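PDB 1WPX: carboxypeptidase Y inhibitor from Saccharomyces cerevisiae, which inhibits carboxypeptidase Y specifically and potently, as a member of the phosphatidylethanolamine-binding protein family. Local coordinates for residues S181-R186 with G199-E204. Numbering follows the deposited sequence.
Sequences SKIKDR and GKWAKE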
ATOM      1  N   SER B 181      10.103  25.960 -30.437  1.00 41.35           N
ATOM      2  CA  SER B 181      10.368  25.283 -31.700  1.00 43.20           C
ATOM      3  C   SER B 181       9.147  24.475 -32.131  1.00 45.51           C
ATOM      4  O   SER B 181       8.437  23.907 -31.306  1.00 46.22           O
ATOM      5  CB  SER B 181      11.580  24.364 -31.552  1.00 42.17           C
ATOM      6  OG  SER B 181      11.458  23.549 -30.399  1.00 42.89           O
ATOM      7  N   LYS B 182       8.903  24.427 -33.431  1.00 48.26           N
ATOM      8  CA  LYS B 182       7.753  23.703 -33.953  1.00 51.80           C
ATOM      9  C   LYS B 182       7.889  22.188 -33.782  1.00 51.58           C
ATOM     10  O   LYS B 182       8.985  21.669 -33.563  1.00 50.51           O
ATOM     11  CB  LYS B 182       7.567  24.050 -35.435  1.00 54.90           C
ATOM     12  CG  LYS B 182       6.235  23.629 -36.029  1.00 58.66           C
ATOM     13  CD  LYS B 182       6.119  24.109 -37.476  1.00 62.74           C
ATOM     14  CE  LYS B 182       4.769  23.747 -38.085  1.00 64.73           C
ATOM     15  NZ  LYS B 182       4.521  22.273 -38.061  1.00 65.58           N
ATOM     16  N   ILE B 183       6.761  21.491 -33.867  1.00 51.84           N
ATOM     17  CA  ILE B 183       6.746  20.037 -33.754  1.00 52.74           C
ATOM     18  C   ILE B 183       6.146  19.474 -35.040  1.00 53.25           C
ATOM     19  O   ILE B 183       4.926  19.361 -35.165  1.00 51.35           O
ATOM     20  CB  ILE B 183       5.901  19.572 -32.545  1.00 53.15           C
ATOM     21  CG1 ILE B 183       6.537  20.065 -31.243  1.00 52.96           C
ATOM     22  CG2 ILE B 183       5.803  18.054 -32.524  1.00 51.84           C
ATOM     23  CD1 ILE B 183       5.684  19.813 -30.010  1.00 53.01           C
ATOM     24  N   LYS B 184       7.022  19.147 -35.992  1.00 54.66           N
ATOM     25  CA  LYS B 184       6.636  18.599 -37.293  1.00 56.61           C
ATOM     26  C   LYS B 184       5.407  17.714 -37.141  1.00 55.93           C
ATOM     27  O   LYS B 184       4.336  18.019 -37.664  1.00 54.15           O
ATOM     28  CB  LYS B 184       7.801  17.793 -37.873  1.00 60.92           C
ATOM     29  CG  LYS B 184       7.560  17.186 -39.256  1.00 66.43           C
ATOM     30  CD  LYS B 184       8.818  16.464 -39.754  1.00 69.80           C
ATOM     31  CE  LYS B 184       8.705  16.034 -41.215  1.00 71.95           C
ATOM     32  NZ  LYS B 184      10.004  15.494 -41.737  1.00 73.11           N
ATOM     33  N   ASP B 185       5.577  16.607 -36.426  1.00 55.68           N
ATOM     34  CA  ASP B 185       4.479  15.692 -36.159  1.00 55.35           C
ATOM     35  C   ASP B 185       4.837  14.762 -35.003  1.00 53.26           C
ATOM     36  O   ASP B 185       5.878  14.928 -34.366  1.00 53.07           O
ATOM     37  CB  ASP B 185       4.081  14.915 -37.424  1.00 57.46           C
ATOM     38  CG  ASP B 185       5.188  14.041 -37.954  1.00 59.89           C
ATOM     39  OD1 ASP B 185       6.360  14.477 -37.933  1.00 61.03           O
ATOM     40  OD2 ASP B 185       4.876  12.920 -38.409  1.00 60.77           O
ATOM     41  N   ARG B 186       3.975  13.787 -34.739  1.00 51.07           N
ATOM     42  CA  ARG B 186       4.144  12.871 -33.616  1.00 48.67           C
ATOM     43  C   ARG B 186       5.333  11.913 -33.584  1.00 49.07           C
ATOM     44  O   ARG B 186       6.167  11.995 -32.680  1.00 48.66           O
ATOM     45  CB  ARG B 186       2.824  12.135 -33.411  1.00 45.07           C
ATOM     46  CG  ARG B 186       1.719  13.160 -33.239  1.00 43.12           C
ATOM     47  CD  ARG B 186       0.379  12.602 -32.859  1.00 42.80           C
ATOM     48  NE  ARG B 186      -0.377  13.623 -32.144  1.00 42.73           N
ATOM     49  CZ  ARG B 186      -1.698  13.720 -32.156  1.00 44.26           C
ATOM     50  NH1 ARG B 186      -2.297  14.681 -31.473  1.00 43.78           N
ATOM     51  NH2 ARG B 186      -2.418  12.859 -32.866  1.00 47.37           N
ATOM     52  N   GLY B 199      12.965  15.394 -24.285  1.00 44.37           N
ATOM     53  CA  GLY B 199      14.286  15.799 -23.847  1.00 45.03           C
ATOM     54  C   GLY B 199      14.884  16.835 -24.773  1.00 46.38           C
ATOM     55  O   GLY B 199      15.305  17.898 -24.328  1.00 48.06           O
ATOM     56  N   LYS B 200      14.917  16.515 -26.062  1.00 48.00           N
ATOM     57  CA  LYS B 200      15.454  17.400 -27.091  1.00 50.26           C
ATOM     58  C   LYS B 200      14.691  18.726 -27.133  1.00 50.45           C
ATOM     59  O   LYS B 200      15.280  19.806 -27.004  1.00 50.50           O
ATOM     60  CB  LYS B 200      15.349  16.714 -28.455  1.00 52.85           C
ATOM     61  CG  LYS B 200      15.885  17.518 -29.626  1.00 56.76           C
ATOM     62  CD  LYS B 200      17.387  17.687 -29.511  1.00 61.08           C
ATOM     63  CE  LYS B 200      17.997  18.247 -30.786  1.00 61.75           C
ATOM     64  NZ  LYS B 200      19.483  18.315 -30.661  1.00 62.98           N
ATOM     65  N   TRP B 201      13.377  18.625 -27.309  1.00 48.85           N
ATOM     66  CA  TRP B 201      12.494  19.784 -27.395  1.00 48.09           C
ATOM     67  C   TRP B 201      12.498  20.677 -26.155  1.00 47.44           C
ATOM     68  O   TRP B 201      12.475  21.902 -26.273  1.00 48.01           O
ATOM     69  CB  TRP B 201      11.063  19.321 -27.675  1.00 46.83           C
ATOM     70  CG  TRP B 201      10.117  20.429 -27.990  1.00 45.74           C
ATOM     71  CD1 TRP B 201      10.052  21.146 -29.149  1.00 46.67           C
ATOM     72  CD2 TRP B 201       9.081  20.943 -27.141  1.00 45.13           C
ATOM     73  NE1 TRP B 201       9.035  22.072 -29.078  1.00 45.53           N
ATOM     74  CE2 TRP B 201       8.425  21.969 -27.856  1.00 44.91           C
ATOM     75  CE3 TRP B 201       8.643  20.636 -25.847  1.00 43.74           C
ATOM     76  CZ2 TRP B 201       7.355  22.689 -27.319  1.00 43.81           C
ATOM     77  CZ3 TRP B 201       7.579  21.352 -25.314  1.00 42.99           C
ATOM     78  CH2 TRP B 201       6.948  22.367 -26.051  1.00 44.12           C
ATOM     79  N   ALA B 202      12.519  20.071 -24.971  1.00 46.26           N
ATOM     80  CA  ALA B 202      12.509  20.841 -23.731  1.00 46.34           C
ATOM     81  C   ALA B 202      13.784  21.655 -23.553  1.00 46.89           C
ATOM     82  O   ALA B 202      13.750  22.769 -23.030  1.00 46.23           O
ATOM     83  CB  ALA B 202      12.314  19.914 -22.539  1.00 44.55           C
ATOM     84  N   LYS B 203      14.907  21.095 -23.989  1.00 48.19           N
ATOM     85  CA  LYS B 203      16.187  21.776 -23.867  1.00 49.36           C
ATOM     86  C   LYS B 203      16.332  22.957 -24.813  1.00 48.67           C
ATOM     87  O   LYS B 203      16.739  24.039 -24.394  1.00 47.86           O
ATOM     88  CB  LYS B 203      17.339  20.796 -24.096  1.00 51.75           C
ATOM     89  CG  LYS B 203      17.792  20.086 -22.837  1.00 56.63           C
ATOM     90  CD  LYS B 203      18.339  21.089 -21.816  1.00 60.90           C
ATOM     91  CE  LYS B 203      18.728  20.412 -20.495  1.00 62.93           C
ATOM     92  NZ  LYS B 203      19.281  21.374 -19.491  1.00 63.62           N
ATOM     93  N   GLU B 204      16.001  22.758 -26.084  1.00 48.18           N
ATOM     94  CA  GLU B 204      16.128  23.848 -27.040  1.00 48.22           C
ATOM     95  C   GLU B 204      15.141  24.976 -26.770  1.00 47.52           C
ATOM     96  O   GLU B 204      15.180  26.009 -27.425  1.00 49.42           O
ATOM     97  CB  GLU B 204      15.982  23.336 -28.484  1.00 48.61           C
ATOM     98  CG  GLU B 204      14.700  22.587 -28.811  1.00 50.82           C
ATOM     99  CD  GLU B 204      14.690  22.054 -30.247  1.00 51.74           C
ATOM    100  OE1 GLU B 204      15.663  21.376 -30.644  1.00 51.83           O
ATOM    101  OE2 GLU B 204      13.710  22.309 -30.977  1.00 51.89           O
TER
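The hydroxyl OG of Ser181 is gripped by two groups: it donates a hydrogen bond to Glu204 OE2, 2.6 Å from OG to OE2, and accepts one from the side-chain amide of Asn205. The carboxylate oxygen receives the hydroxyl on its anti lone pair, the one turned away from OE1. OG stands between the backbone N and the carbonyl carbon of Ser181, which points it at the carboxylate of Glu204. The same serine also serves through its backbone carbonyl, held by Trp201 of helix 198-203, a compact example of how a loop is fastened to a helix. Trp201 NE1 donates to Ser181 O over 2.9 Å, almost straight at 175°. The oxygen lies in the indole plane, whereas NE1 sits 35° out of the plane of the Ser181 carbonyl. In the phosphatidylethanolamine-binding protein fold of this inhibitor, residues 181-186 belong to the long connection between strand 162-170 and helix 198-203, and the contact ties that loop back to the helix which follows it. Trp201 CG lies anti to its own backbone N (chi1 -171°), which carries the indole from the helix towards the loop. Ile183 crosses the indole at about a right angle: CD1 lies over one face, 4.1 Å from Trp201 CE2, and CG1 makes an off-centre CH-pi contact with the five-membered ring. Replacing Trp201 with a leucine would probably leave Ser181 O without its indole donor and strip Ile183 of the flat surface it packs on. Farther round, the buried indole meets the ring of Trp189 and touches Leu147 and Val114 of the sheet.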